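Local coordinates for trehalose synthase regulatory protein (Candida albicans, PDB 5HUS), which probably helps regulate trehalose synthesis through a C-terminal domain related to the trehalose-phosphatases of the HAD superfamily, at residues 25-30 against 298-303; 74-79 against 194-199; 105-110 against 216-221; 125-130 against 142-147; 1-6 against 275-280. All coordinates share one frame; numbering follows the deposited sequence.

Contact 1: residues 25-30 against 298-303; sequences LALEIS and NELLCI
Leu25 and Leu27 meet Leu300 and Leu301 in a buried, wholly apolar contact between the central sheet and a helix on one of its faces, in the HAD-type Rossmann-like core. Strand 20-26 lies inside the mixed sheet, and helix 297-304, the last in the chain, packs beside its C-terminal end. Leu25 and Leu27 project on the helix side, whereas Ala26 between them points the opposite way, as in an extended chain. HAD phosphatases carry their nucleophilic aspartate near the C-terminal end of this first core strand; by sequence, Ala26 probably takes that place here and Glu28 that of the second aspartate, consistent with a regulatory rather than a catalytic protein. The consecutive helical residues divide the work, with Leu301 reaching Leu25 and Leu300 reaching Leu27. Leu56 touches both Leu27 and Leu301, while Leu60 touches Leu25 and Leu301, completing a layer of leucines. The fit is moderately loose, each pair touching through single methyls. Leu25, extended at chi2 (180°), sends CD1 to within 4.3 Å of CD2 of Leu301, and Leu27 CD2 meets Leu300 CD2 at 4.3 Å.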
# COMPACT_ATOMS: atom_id res chain seq x y z
N LEU A 25 7.42 -2.04 -0.08
CA LEU A 25 7.52 -1.23 -1.29
C LEU A 25 6.15 -1.03 -1.92
O LEU A 25 5.54 -1.98 -2.41
CB LEU A 25 8.47 -1.88 -2.30
CG LEU A 25 9.87 -2.22 -1.76
CD1 LEU A 25 10.73 -2.87 -2.85
CD2 LEU A 25 10.52 -0.96 -1.21
N ALA A 26 5.66 0.21 -1.90
CA ALA A 26 4.40 0.56 -2.56
C ALA A 26 4.71 0.98 -3.98
O ALA A 26 5.05 2.12 -4.24
CB ALA A 26 3.67 1.68 -1.80
N LEU A 27 4.58 0.02 -4.90
CA LEU A 27 4.97 0.24 -6.29
C LEU A 27 3.82 -0.09 -7.22
O LEU A 27 2.99 -0.95 -6.93
CB LEU A 27 6.18 -0.62 -6.65
CG LEU A 27 7.44 -0.45 -5.81
CD1 LEU A 27 8.49 -1.47 -6.21
CD2 LEU A 27 7.99 0.96 -5.94
N GLU A 28 3.78 0.60 -8.36
CA GLU A 28 2.82 0.27 -9.41
C GLU A 28 3.41 -0.85 -10.26
O GLU A 28 4.39 -0.65 -10.98
CB GLU A 28 2.53 1.50 -10.27
CG GLU A 28 1.89 2.65 -9.51
CD GLU A 28 0.40 2.47 -9.31
OE1 GLU A 28 -0.35 2.59 -10.31
OE2 GLU A 28 -0.03 2.20 -8.17
N ILE A 29 2.83 -2.04 -10.16
CA ILE A 29 3.33 -3.19 -10.89
C ILE A 29 2.46 -3.42 -12.12
O ILE A 29 1.23 -3.42 -12.02
CB ILE A 29 3.36 -4.44 -10.00
CG1 ILE A 29 4.23 -4.19 -8.77
CG2 ILE A 29 3.89 -5.64 -10.77
CD1 ILE A 29 5.67 -3.86 -9.08
N SER A 30 3.09 -3.59 -13.27
CA SER A 30 2.34 -3.78 -14.51
C SER A 30 3.07 -4.76 -15.43
O SER A 30 4.29 -4.71 -15.55
CB SER A 30 2.14 -2.44 -15.23
OG SER A 30 1.61 -2.63 -16.53
N ASN A 298 14.38 2.55 -10.87
CA ASN A 298 15.61 1.80 -11.04
C ASN A 298 16.65 2.23 -10.01
O ASN A 298 17.38 1.40 -9.47
CB ASN A 298 16.17 1.96 -12.46
CG ASN A 298 15.32 1.23 -13.49
OD1 ASN A 298 14.10 1.19 -13.39
ND2 ASN A 298 15.98 0.64 -14.49
N GLU A 299 16.69 3.53 -9.72
CA GLU A 299 17.62 4.05 -8.74
C GLU A 299 17.27 3.53 -7.35
O GLU A 299 18.16 3.14 -6.58
CB GLU A 299 17.62 5.57 -8.74
CG GLU A 299 18.69 6.16 -7.83
CD GLU A 299 18.65 7.67 -7.77
OE1 GLU A 299 17.63 8.25 -8.20
OE2 GLU A 299 19.64 8.27 -7.30
N LEU A 300 15.98 3.51 -7.04
CA LEU A 300 15.50 2.99 -5.77
C LEU A 300 15.92 1.54 -5.58
O LEU A 300 16.50 1.18 -4.56
CB LEU A 300 13.98 3.11 -5.68
CG LEU A 300 13.31 2.45 -4.47
CD1 LEU A 300 13.70 3.17 -3.19
CD2 LEU A 300 11.80 2.42 -4.64
N LEU A 301 15.64 0.71 -6.58
CA LEU A 301 15.90 -0.72 -6.47
C LEU A 301 17.40 -1.03 -6.45
O LEU A 301 17.85 -1.95 -5.77
CB LEU A 301 15.21 -1.49 -7.60
CG LEU A 301 13.68 -1.36 -7.62
CD1 LEU A 301 13.06 -2.21 -8.73
CD2 LEU A 301 13.09 -1.74 -6.27
N CYS A 302 18.18 -0.24 -7.18
CA CYS A 302 19.63 -0.44 -7.20
C CYS A 302 20.25 -0.17 -5.83
O CYS A 302 21.16 -0.88 -5.40
CB CYS A 302 20.27 0.45 -8.27
SG CYS A 302 20.06 -0.19 -9.95
N ILE A 303 19.73 0.83 -5.14
CA ILE A 303 20.18 1.12 -3.78
C ILE A 303 19.77 -0.00 -2.83
O ILE A 303 20.58 -0.48 -2.04
CB ILE A 303 19.62 2.46 -3.28
CG1 ILE A 303 20.25 3.62 -4.06
CG2 ILE A 303 19.89 2.62 -1.79
CD1 ILE A 303 19.57 4.96 -3.83

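Contact 2: residues 74-79 against 194-199; sequences LSYLQR and IVQKDQ
The Tyr76 ring is met by Gln196 at an edge, near the ring plane, where the amide NE2 lies 4.3 Å from ring carbon CE1. The Ile194 methyl comes in obliquely, its CD1 just 3.4 Å from Tyr76 CE1 and 3.8 Å from CD1 of the same ring, a tight fit in which the two side chains cross at about a right angle. Arg150 adds a cation-pi interaction with the ring, and Ile255 touches both Tyr76 and Gln196. The isoleucine reaches the tyrosine because it is fully stretched: CG1 stands anti to the backbone N (chi1 180°) and CD1 continues the line. At Gln196 the touch on the ring is secondary, since NE2 is hydrogen-bonded to Asn98 OD1, a bond likely to steady the amide beside the ring. Ser75 and Leu77 flank Tyr76 in an ST turn, in which the side-chain OG of Ser75 accepts from Leu77 N at 3.0 Å and a nearly straight 164°. Ser75 follows strand 69-74, where HAD phosphatases have the serine or threonine of their second motif, so the turn probably corresponds to that loop. Strand 192-197 belongs to a separate four-stranded antiparallel sheet. A core loop meeting a strand of the smaller alpha/beta unit in this way is consistent with the core-to-cap interface of a capped HAD protein.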
# COMPACT_ATOMS: atom_id res chain seq x y z
N LEU A 74 3.33 -3.61 -1.63
CA LEU A 74 2.02 -3.06 -1.29
C LEU A 74 1.41 -2.54 -2.58
O LEU A 74 1.96 -1.66 -3.23
CB LEU A 74 2.13 -1.95 -0.24
CG LEU A 74 0.84 -1.18 0.10
CD1 LEU A 74 -0.23 -2.11 0.68
CD2 LEU A 74 1.14 -0.04 1.06
N SER A 75 0.26 -3.11 -2.95
CA SER A 75 -0.34 -2.88 -4.26
C SER A 75 -1.84 -2.69 -4.14
O SER A 75 -2.47 -3.28 -3.26
CB SER A 75 -0.04 -4.06 -5.19
OG SER A 75 -0.76 -3.97 -6.41
N TYR A 76 -2.40 -1.87 -5.02
CA TYR A 76 -3.85 -1.71 -5.10
C TYR A 76 -4.53 -2.88 -5.80
O TYR A 76 -5.75 -3.01 -5.74
CB TYR A 76 -4.23 -0.42 -5.83
CG TYR A 76 -4.09 0.83 -5.01
CD1 TYR A 76 -5.02 1.14 -4.03
CD2 TYR A 76 -3.04 1.71 -5.22
CE1 TYR A 76 -4.90 2.29 -3.27
CE2 TYR A 76 -2.91 2.86 -4.47
CZ TYR A 76 -3.84 3.14 -3.50
OH TYR A 76 -3.71 4.29 -2.75
N LEU A 77 -3.74 -3.72 -6.47
CA LEU A 77 -4.30 -4.78 -7.30
C LEU A 77 -4.97 -5.89 -6.49
O LEU A 77 -4.63 -6.13 -5.33
CB LEU A 77 -3.21 -5.38 -8.19
CG LEU A 77 -2.54 -4.42 -9.16
CD1 LEU A 77 -1.45 -5.13 -9.93
CD2 LEU A 77 -3.55 -3.80 -10.14
N GLN A 78 -5.93 -6.56 -7.11
CA GLN A 78 -6.65 -7.63 -6.44
C GLN A 78 -5.80 -8.89 -6.35
O GLN A 78 -4.82 -9.05 -7.10
CB GLN A 78 -7.97 -7.92 -7.15
CG GLN A 78 -7.84 -8.58 -8.52
CD GLN A 78 -9.18 -8.71 -9.22
OE1 GLN A 78 -10.07 -9.42 -8.76
NE2 GLN A 78 -9.34 -8.00 -10.33
N ARG A 79 -6.17 -9.76 -5.42
CA ARG A 79 -5.42 -10.98 -5.15
C ARG A 79 -5.15 -11.78 -6.41
O ARG A 79 -4.01 -12.19 -6.66
CB ARG A 79 -6.18 -11.84 -4.14
CG ARG A 79 -6.13 -11.31 -2.72
CD ARG A 79 -7.09 -12.07 -1.83
NE ARG A 79 -8.47 -11.78 -2.20
CZ ARG A 79 -9.53 -12.41 -1.70
NH1 ARG A 79 -9.36 -13.37 -0.80
NH2 ARG A 79 -10.75 -12.07 -2.10
N ILE A 194 -11.37 6.63 -5.00
CA ILE A 194 -11.20 5.30 -4.44
C ILE A 194 -11.93 5.18 -3.10
O ILE A 194 -11.82 6.05 -2.24
CB ILE A 194 -9.72 4.91 -4.26
CG1 ILE A 194 -9.61 3.51 -3.67
CG2 ILE A 194 -8.97 5.93 -3.41
CD1 ILE A 194 -8.21 3.09 -3.34
N VAL A 195 -12.68 4.09 -2.97
CA VAL A 195 -13.43 3.81 -1.74
C VAL A 195 -12.75 2.65 -1.01
O VAL A 195 -12.59 1.56 -1.58
CB VAL A 195 -14.91 3.46 -2.05
CG1 VAL A 195 -15.72 3.33 -0.76
CG2 VAL A 195 -15.52 4.51 -2.96
N GLN A 196 -12.30 2.90 0.22
CA GLN A 196 -11.65 1.84 0.99
C GLN A 196 -11.88 1.98 2.49
O GLN A 196 -12.31 3.03 2.99
CB GLN A 196 -10.13 1.81 0.70
CG GLN A 196 -9.39 2.97 1.28
CD GLN A 196 -7.87 2.81 1.18
OE1 GLN A 196 -7.12 3.35 1.98
NE2 GLN A 196 -7.43 2.08 0.18
N LYS A 197 -11.58 0.88 3.19
CA LYS A 197 -11.61 0.85 4.64
C LYS A 197 -10.56 1.79 5.23
O LYS A 197 -9.41 1.82 4.77
CB LYS A 197 -11.37 -0.57 5.15
CG LYS A 197 -12.60 -1.26 5.71
CD LYS A 197 -13.09 -0.56 6.96
CE LYS A 197 -13.30 -1.53 8.12
NZ LYS A 197 -14.37 -1.06 9.04
N ASP A 198 -10.95 2.54 6.25
CA ASP A 198 -10.03 3.47 6.91
C ASP A 198 -8.76 2.81 7.42
O ASP A 198 -8.82 1.77 8.07
CB ASP A 198 -10.73 4.16 8.09
CG ASP A 198 -11.81 5.12 7.65
OD1 ASP A 198 -11.99 5.31 6.43
OD2 ASP A 198 -12.48 5.69 8.54
N GLN A 199 -7.62 3.43 7.11
CA GLN A 199 -6.31 3.00 7.58
C GLN A 199 -6.00 1.52 7.29
O GLN A 199 -5.24 0.89 8.02
CB GLN A 199 -6.17 3.28 9.08
CG GLN A 199 -6.10 4.77 9.41
CD GLN A 199 -5.88 5.05 10.89
OE1 GLN A 199 -6.31 4.29 11.76
NE2 GLN A 199 -5.21 6.16 11.19

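Contact 3: residues 105-110 against 216-221; sequences IGAKNW and LDQKYV
Ala107 is the first residue of 105-110 to meet the helix start at 216-221: its methyl CB rests 3.4 Å from Gln218 OE1, a plain nonbonded touch. Two residues on, Asn109 supplies the polar hold through its backbone. Gln218 NE2 donates to Asn109 O at 3.3 Å, with an N-H...O angle of 153°. The bond is long, its donor standing above the carbonyl plane, 63° out of it, instead of on a lone pair. A water lies 2.8 Å from Asn109 O and 2.7 Å from Gln218 OE1 and can bridge them, though other acceptors compete for its protons. Both ends of the amide have partners, consistent with the orientation modelled. Asn109 CB also lies alongside NE2. Gln218 gets there by leaving the helix with CG anti to its backbone N (chi1 -173°) and then bending at chi2. Trp110 leaves its backbone pointing away from the helix; its ring packs on strands 93-96 and 101-103, with NE1 bonded to Asp83. Behind Gln218, the helix start is fixed by Asp217, whose OD1 accepts from Tyr220 N at 3.0 Å. The contact joins a surface loop between sheet strands 101-103 and 111-112 to the first turn of an N-capped helix.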
# COMPACT_ATOMS: atom_id res chain seq x y z
N ILE A 105 5.30 -14.17 3.23
CA ILE A 105 6.32 -14.86 2.46
C ILE A 105 6.28 -16.36 2.76
O ILE A 105 6.29 -16.77 3.93
CB ILE A 105 7.72 -14.29 2.76
CG1 ILE A 105 7.81 -12.85 2.25
CG2 ILE A 105 8.80 -15.12 2.11
CD1 ILE A 105 8.99 -12.07 2.83
N GLY A 106 6.17 -17.17 1.71
CA GLY A 106 6.12 -18.61 1.86
C GLY A 106 4.72 -19.18 2.03
O GLY A 106 4.53 -20.40 2.00
N ALA A 107 3.73 -18.32 2.22
CA ALA A 107 2.36 -18.76 2.48
C ALA A 107 1.63 -19.13 1.19
O ALA A 107 1.82 -18.48 0.16
CB ALA A 107 1.58 -17.69 3.22
N LYS A 108 0.80 -20.16 1.25
CA LYS A 108 0.00 -20.58 0.10
C LYS A 108 -1.31 -19.81 0.03
O LYS A 108 -1.92 -19.69 -1.03
CB LYS A 108 -0.29 -22.08 0.15
CG LYS A 108 0.93 -22.97 0.29
CD LYS A 108 0.54 -24.44 0.10
CE LYS A 108 1.11 -25.32 1.21
NZ LYS A 108 2.60 -25.30 1.25
N ASN A 109 -1.75 -19.29 1.17
CA ASN A 109 -3.06 -18.68 1.27
C ASN A 109 -3.01 -17.21 1.67
O ASN A 109 -2.09 -16.77 2.34
CB ASN A 109 -3.91 -19.45 2.28
CG ASN A 109 -4.26 -20.83 1.79
OD1 ASN A 109 -4.60 -21.02 0.62
ND2 ASN A 109 -4.18 -21.82 2.67
N TRP A 110 -4.03 -16.46 1.25
CA TRP A 110 -4.17 -15.08 1.67
C TRP A 110 -4.83 -14.97 3.02
O TRP A 110 -5.77 -15.71 3.33
CB TRP A 110 -4.99 -14.27 0.66
CG TRP A 110 -4.37 -14.10 -0.68
CD1 TRP A 110 -4.48 -14.95 -1.74
CD2 TRP A 110 -3.55 -13.01 -1.12
NE1 TRP A 110 -3.78 -14.46 -2.82
CE2 TRP A 110 -3.20 -13.26 -2.46
CE3 TRP A 110 -3.09 -11.84 -0.51
CZ2 TRP A 110 -2.41 -12.39 -3.20
CZ3 TRP A 110 -2.30 -10.97 -1.25
CH2 TRP A 110 -1.96 -11.26 -2.58
N LEU A 216 4.88 -14.71 14.55
CA LEU A 216 3.54 -15.29 14.52
C LEU A 216 3.34 -16.20 13.31
O LEU A 216 3.73 -15.85 12.20
CB LEU A 216 2.48 -14.20 14.49
CG LEU A 216 2.69 -13.02 15.43
CD1 LEU A 216 1.60 -11.99 15.22
CD2 LEU A 216 2.73 -13.49 16.88
N ASP A 217 2.73 -17.36 13.52
CA ASP A 217 2.33 -18.15 12.37
C ASP A 217 0.94 -17.72 11.90
O ASP A 217 0.21 -17.03 12.63
CB ASP A 217 2.36 -19.66 12.67
CG ASP A 217 1.54 -20.05 13.87
OD1 ASP A 217 0.48 -19.43 14.12
OD2 ASP A 217 1.95 -20.99 14.58
N GLN A 218 0.59 -18.13 10.69
CA GLN A 218 -0.62 -17.68 10.03
C GLN A 218 -1.88 -18.04 10.80
O GLN A 218 -2.80 -17.23 10.90
CB GLN A 218 -0.69 -18.27 8.62
CG GLN A 218 -1.81 -17.73 7.77
CD GLN A 218 -1.40 -17.62 6.32
OE1 GLN A 218 -0.26 -17.27 6.02
NE2 GLN A 218 -2.33 -17.92 5.42
N LYS A 219 -1.91 -19.25 11.34
CA LYS A 219 -3.08 -19.72 12.07
C LYS A 219 -3.38 -18.81 13.25
O LYS A 219 -4.54 -18.52 13.53
CB LYS A 219 -2.89 -21.16 12.53
CG LYS A 219 -2.92 -22.17 11.39
CD LYS A 219 -3.13 -23.59 11.90
CE LYS A 219 -3.22 -24.59 10.75
NZ LYS A 219 -4.32 -24.27 9.80
N TYR A 220 -2.34 -18.35 13.94
CA TYR A 220 -2.53 -17.43 15.06
C TYR A 220 -3.13 -16.12 14.57
O TYR A 220 -4.08 -15.60 15.15
CB TYR A 220 -1.21 -17.18 15.79
CG TYR A 220 -1.31 -16.12 16.87
CD1 TYR A 220 -1.64 -16.47 18.17
CD2 TYR A 220 -1.07 -14.78 16.58
CE1 TYR A 220 -1.74 -15.50 19.16
CE2 TYR A 220 -1.16 -13.82 17.56
CZ TYR A 220 -1.50 -14.18 18.85
OH TYR A 220 -1.59 -13.21 19.82
N VAL A 221 -2.56 -15.58 13.49
CA VAL A 221 -3.03 -14.32 12.93
C VAL A 221 -4.49 -14.42 12.51
O VAL A 221 -5.30 -13.54 12.83
CB VAL A 221 -2.17 -13.89 11.73
CG1 VAL A 221 -2.76 -12.65 11.07
CG2 VAL A 221 -0.74 -13.64 12.16
O HOH W 1 -0.57 -15.31 4.21

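Contact 4: residues 125-130 against 142-147; sequences EIVKLV and CEALDA
A helix laid on an edge strand makes this contact: Val127 and Val130 of helix 116-136 pack on Ala144 and Cys142 of strand 141-144, in the smaller alpha/beta unit of the chain. The helix and the strand that follows it run in opposing directions, pairing Val127 with Ala144 and Val130 with Cys142. A three-residue step along the helix thus matches a two-residue step along the strand, while the intervening Glu143 faces away and bonds to His152. The closer pair is Val130 and Cys142. With SG anti to the backbone N (chi1 173°), the cysteine turns its sulfur toward the helix, where it lies 3.6 Å from Val130 CG1; Cys142 CB touches the same methyl at 3.7 Å. At the other pair, it is the other branch that touches: Val127 CG2 meets Ala144 CB at 3.8 Å. Val149 of the neighbouring strand touches both valines and continues the apolar layer, and Phe151 also packs on Val130. Val130 is buried and Ala144 exposed, so the contact opens to solvent at the Ala144 end. Helices covering one face of a four-stranded antiparallel sheet in this manner form a two-layer sandwich, consistent with the alpha/beta cap domain of the trehalose-phosphatase family.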
# COMPACT_ATOMS: atom_id res chain seq x y z
N GLU A 125 -23.68 -2.18 -1.94
CA GLU A 125 -24.25 -0.84 -1.84
C GLU A 125 -23.32 0.20 -2.46
O GLU A 125 -23.77 1.09 -3.18
CB GLU A 125 -24.54 -0.48 -0.38
CG GLU A 125 -25.57 -1.37 0.30
CD GLU A 125 -26.93 -1.30 -0.36
OE1 GLU A 125 -27.33 -0.19 -0.79
OE2 GLU A 125 -27.61 -2.34 -0.45
N ILE A 126 -22.03 0.08 -2.17
CA ILE A 126 -21.04 1.00 -2.72
C ILE A 126 -20.99 0.90 -4.24
O ILE A 126 -20.99 1.92 -4.93
CB ILE A 126 -19.64 0.73 -2.13
CG1 ILE A 126 -19.67 0.94 -0.61
CG2 ILE A 126 -18.61 1.63 -2.78
CD1 ILE A 126 -18.38 0.53 0.10
N VAL A 127 -20.96 -0.33 -4.75
CA VAL A 127 -20.88 -0.55 -6.20
C VAL A 127 -22.10 0.02 -6.92
O VAL A 127 -21.98 0.67 -7.96
CB VAL A 127 -20.76 -2.05 -6.52
CG1 VAL A 127 -20.96 -2.28 -8.01
CG2 VAL A 127 -19.40 -2.57 -6.08
N LYS A 128 -23.28 -0.21 -6.35
CA LYS A 128 -24.53 0.30 -6.90
C LYS A 128 -24.52 1.82 -6.96
O LYS A 128 -24.90 2.42 -7.97
CB LYS A 128 -25.71 -0.20 -6.07
CG LYS A 128 -27.08 0.15 -6.64
CD LYS A 128 -28.02 -1.04 -6.55
CE LYS A 128 -29.45 -0.65 -6.89
NZ LYS A 128 -29.97 0.34 -5.90
N LEU A 129 -24.05 2.44 -5.89
CA LEU A 129 -23.94 3.89 -5.81
C LEU A 129 -23.01 4.42 -6.90
O LEU A 129 -23.36 5.33 -7.65
CB LEU A 129 -23.46 4.31 -4.42
CG LEU A 129 -23.48 5.79 -4.00
CD1 LEU A 129 -23.51 5.89 -2.49
CD2 LEU A 129 -22.28 6.55 -4.55
N VAL A 130 -21.82 3.83 -7.01
CA VAL A 130 -20.85 4.26 -8.01
C VAL A 130 -21.39 4.06 -9.43
O VAL A 130 -21.20 4.91 -10.30
CB VAL A 130 -19.51 3.52 -7.86
CG1 VAL A 130 -18.57 3.87 -9.00
CG2 VAL A 130 -18.87 3.87 -6.52
N CYS A 142 -16.81 2.20 -13.57
CA CYS A 142 -16.66 1.67 -12.23
C CYS A 142 -15.77 0.43 -12.24
O CYS A 142 -15.97 -0.48 -13.04
CB CYS A 142 -18.03 1.32 -11.64
SG CYS A 142 -17.97 0.46 -10.06
N GLU A 143 -14.79 0.41 -11.35
CA GLU A 143 -13.96 -0.76 -11.14
C GLU A 143 -14.25 -1.32 -9.75
O GLU A 143 -13.98 -0.67 -8.75
CB GLU A 143 -12.48 -0.41 -11.28
CG GLU A 143 -11.53 -1.55 -10.94
CD GLU A 143 -10.07 -1.16 -11.04
OE1 GLU A 143 -9.74 0.05 -10.92
OE2 GLU A 143 -9.23 -2.07 -11.23
N ALA A 144 -14.83 -2.52 -9.70
CA ALA A 144 -15.14 -3.14 -8.42
C ALA A 144 -14.20 -4.32 -8.17
O ALA A 144 -14.20 -5.29 -8.92
CB ALA A 144 -16.59 -3.60 -8.39
N LEU A 145 -13.37 -4.21 -7.14
CA LEU A 145 -12.53 -5.33 -6.73
C LEU A 145 -13.24 -6.05 -5.58
O LEU A 145 -14.47 -5.94 -5.46
CB LEU A 145 -11.13 -4.84 -6.36
CG LEU A 145 -10.40 -4.10 -7.49
CD1 LEU A 145 -8.96 -3.74 -7.14
CD2 LEU A 145 -10.45 -4.91 -8.80
N ASP A 146 -12.52 -6.79 -4.74
CA ASP A 146 -13.19 -7.57 -3.70
C ASP A 146 -13.48 -6.75 -2.45
O ASP A 146 -14.45 -7.02 -1.74
CB ASP A 146 -12.36 -8.81 -3.34
CG ASP A 146 -12.22 -9.77 -4.51
OD1 ASP A 146 -13.10 -9.78 -5.38
OD2 ASP A 146 -11.21 -10.50 -4.55
N ALA A 147 -12.65 -5.74 -2.19
CA ALA A 147 -12.78 -4.94 -0.97
C ALA A 147 -12.54 -3.45 -1.22
O ALA A 147 -12.42 -2.66 -0.28
CB ALA A 147 -11.82 -5.45 0.11

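Contact 5: residues 1-6 against 275-280; sequences GNLVPF and TVTLIS
Phe6 has CG anti to its backbone N (chi1 -168°), and Val276 places CG2 in the same relation to its own N; these torsions set the valine methyl against the base of the phenylalanine side chain. Val276 CG2 reaches Phe6 CB and CG, each at 3.9 Å, and CD1 at 4.1 Å, while Val276 CB lies over one face of the ring. The valine therefore sits by the root of the aromatic side chain, the two crossing at about a right angle. Helix 297-304 also packs on this phenylalanine through Leu300, Ile303 and Leu304, leaving it buried between helix and sheet. The second touch comes three residues earlier. Leu3 extends CD1 to within 3.6 Å of Thr277 CG2, again roughly at a right angle. Thr277 offers its methyl because OG1 takes the position anti to N (chi1 -177°), leaving CG2 between N and the carbonyl carbon; the hydroxyl makes a weak hydrogen bond with Tyr260 OH. Thus the threonine splits its two branches, with the carbon one serving the chain terminus. The backbones are not direct sheet neighbours: strand 292-294 lies between them, and Gly293 there bonds to both Val4 and Phe6, while Tyr292 bonds to Thr275. Phe6 and Val276 both touch Val294 of this intervening strand, bringing the N-terminal residues against a strand almost 270 residues later. The short, weakly bonded strand 4-5 lies parallel to 292-294 as the outermost strand on this side of the Rossmann-like HAD core, within this chain.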
# COMPACT_ATOMS: atom_id res chain seq x y z
N GLY A 1 11.26 17.61 -3.18
CA GLY A 1 12.34 18.26 -3.90
C GLY A 1 13.42 18.78 -2.96
O GLY A 1 14.58 18.93 -3.36
N ASN A 2 13.05 19.05 -1.72
CA ASN A 2 13.99 19.52 -0.71
C ASN A 2 14.43 18.40 0.23
O ASN A 2 15.05 18.65 1.26
CB ASN A 2 13.38 20.67 0.10
CG ASN A 2 13.09 21.89 -0.75
OD1 ASN A 2 13.28 21.88 -1.97
ND2 ASN A 2 12.62 22.95 -0.11
N LEU A 3 14.09 17.17 -0.13
CA LEU A 3 14.45 16.01 0.68
C LEU A 3 15.90 15.62 0.46
O LEU A 3 16.44 15.81 -0.63
CB LEU A 3 13.55 14.82 0.35
CG LEU A 3 12.05 15.02 0.52
CD1 LEU A 3 11.32 13.78 0.03
CD2 LEU A 3 11.73 15.30 1.97
N VAL A 4 16.51 15.05 1.49
CA VAL A 4 17.84 14.47 1.33
C VAL A 4 17.73 13.28 0.38
O VAL A 4 16.83 12.45 0.51
CB VAL A 4 18.45 14.04 2.68
CG1 VAL A 4 17.44 13.27 3.50
CG2 VAL A 4 19.72 13.23 2.46
N PRO A 5 18.62 13.22 -0.62
CA PRO A 5 18.63 12.11 -1.57
C PRO A 5 18.90 10.76 -0.91
O PRO A 5 19.81 10.64 -0.10
CB PRO A 5 19.77 12.48 -2.53
CG PRO A 5 19.84 13.97 -2.45
CD PRO A 5 19.55 14.29 -1.02
N PHE A 6 18.10 9.77 -1.27
CA PHE A 6 18.32 8.39 -0.86
C PHE A 6 19.64 7.90 -1.48
O PHE A 6 19.86 8.05 -2.68
CB PHE A 6 17.13 7.52 -1.29
CG PHE A 6 17.10 6.14 -0.69
CD1 PHE A 6 16.82 5.04 -1.49
CD2 PHE A 6 17.33 5.95 0.66
CE1 PHE A 6 16.77 3.77 -0.94
CE2 PHE A 6 17.29 4.68 1.21
CZ PHE A 6 17.01 3.58 0.40
N THR A 275 11.93 6.18 5.62
CA THR A 275 10.89 6.40 4.64
C THR A 275 11.49 7.12 3.44
O THR A 275 12.27 8.06 3.60
CB THR A 275 9.73 7.22 5.22
OG1 THR A 275 10.24 8.40 5.86
CG2 THR A 275 8.95 6.40 6.25
N VAL A 276 11.13 6.67 2.25
CA VAL A 276 11.65 7.28 1.03
C VAL A 276 10.55 7.35 -0.02
O VAL A 276 9.77 6.41 -0.19
CB VAL A 276 12.87 6.49 0.48
CG1 VAL A 276 12.55 5.01 0.35
CG2 VAL A 276 13.32 7.06 -0.86
N THR A 277 10.46 8.49 -0.71
CA THR A 277 9.45 8.66 -1.73
C THR A 277 10.07 8.82 -3.11
O THR A 277 11.16 9.38 -3.24
CB THR A 277 8.54 9.87 -1.45
OG1 THR A 277 7.52 9.93 -2.46
CG2 THR A 277 9.32 11.18 -1.47
N LEU A 278 9.38 8.30 -4.11
CA LEU A 278 9.70 8.58 -5.50
C LEU A 278 9.30 10.01 -5.83
O LEU A 278 8.19 10.44 -5.53
CB LEU A 278 8.97 7.60 -6.43
CG LEU A 278 9.52 6.17 -6.41
CD1 LEU A 278 8.51 5.19 -6.98
CD2 LEU A 278 10.81 6.12 -7.21
N ILE A 279 10.23 10.76 -6.41
CA ILE A 279 9.97 12.14 -6.79
C ILE A 279 10.27 12.34 -8.27
O ILE A 279 10.97 11.53 -8.88
CB ILE A 279 10.81 13.13 -5.97
CG1 ILE A 279 12.30 12.92 -6.24
CG2 ILE A 279 10.51 12.98 -4.49
CD1 ILE A 279 13.20 13.79 -5.38
N SER A 280 9.73 13.41 -8.85
CA SER A 280 9.88 13.64 -10.28
C SER A 280 9.93 15.11 -10.63
O SER A 280 9.89 15.98 -9.76
CB SER A 280 8.74 12.97 -11.05
OG SER A 280 7.52 13.66 -10.84

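In the fold
Four of the contacts form two pairs. Contacts 1 and 5, centres 13 Å apart, reach the same core sheet and meet at helix 297-304, where Leu300 CD1 lies 3.9 Å from Phe6 CE1. Contacts 2 and 4, centres 12 Å apart, are joined by a salt bridge, Arg79 NH2 to Asp146 OD2 at 3.0 Å. Contact 2 also links the pairs: Leu25 O and Leu74 N are 2.9 Å apart, and Glu28 approaches Tyr76 beside the place that would correspond to the HAD active site between core and cap, probably degenerate here. Contact 3 touches contact 2 through Arg79 on Trp110. Contacts 4 and 5 lie farthest apart, about 34 Å between centres.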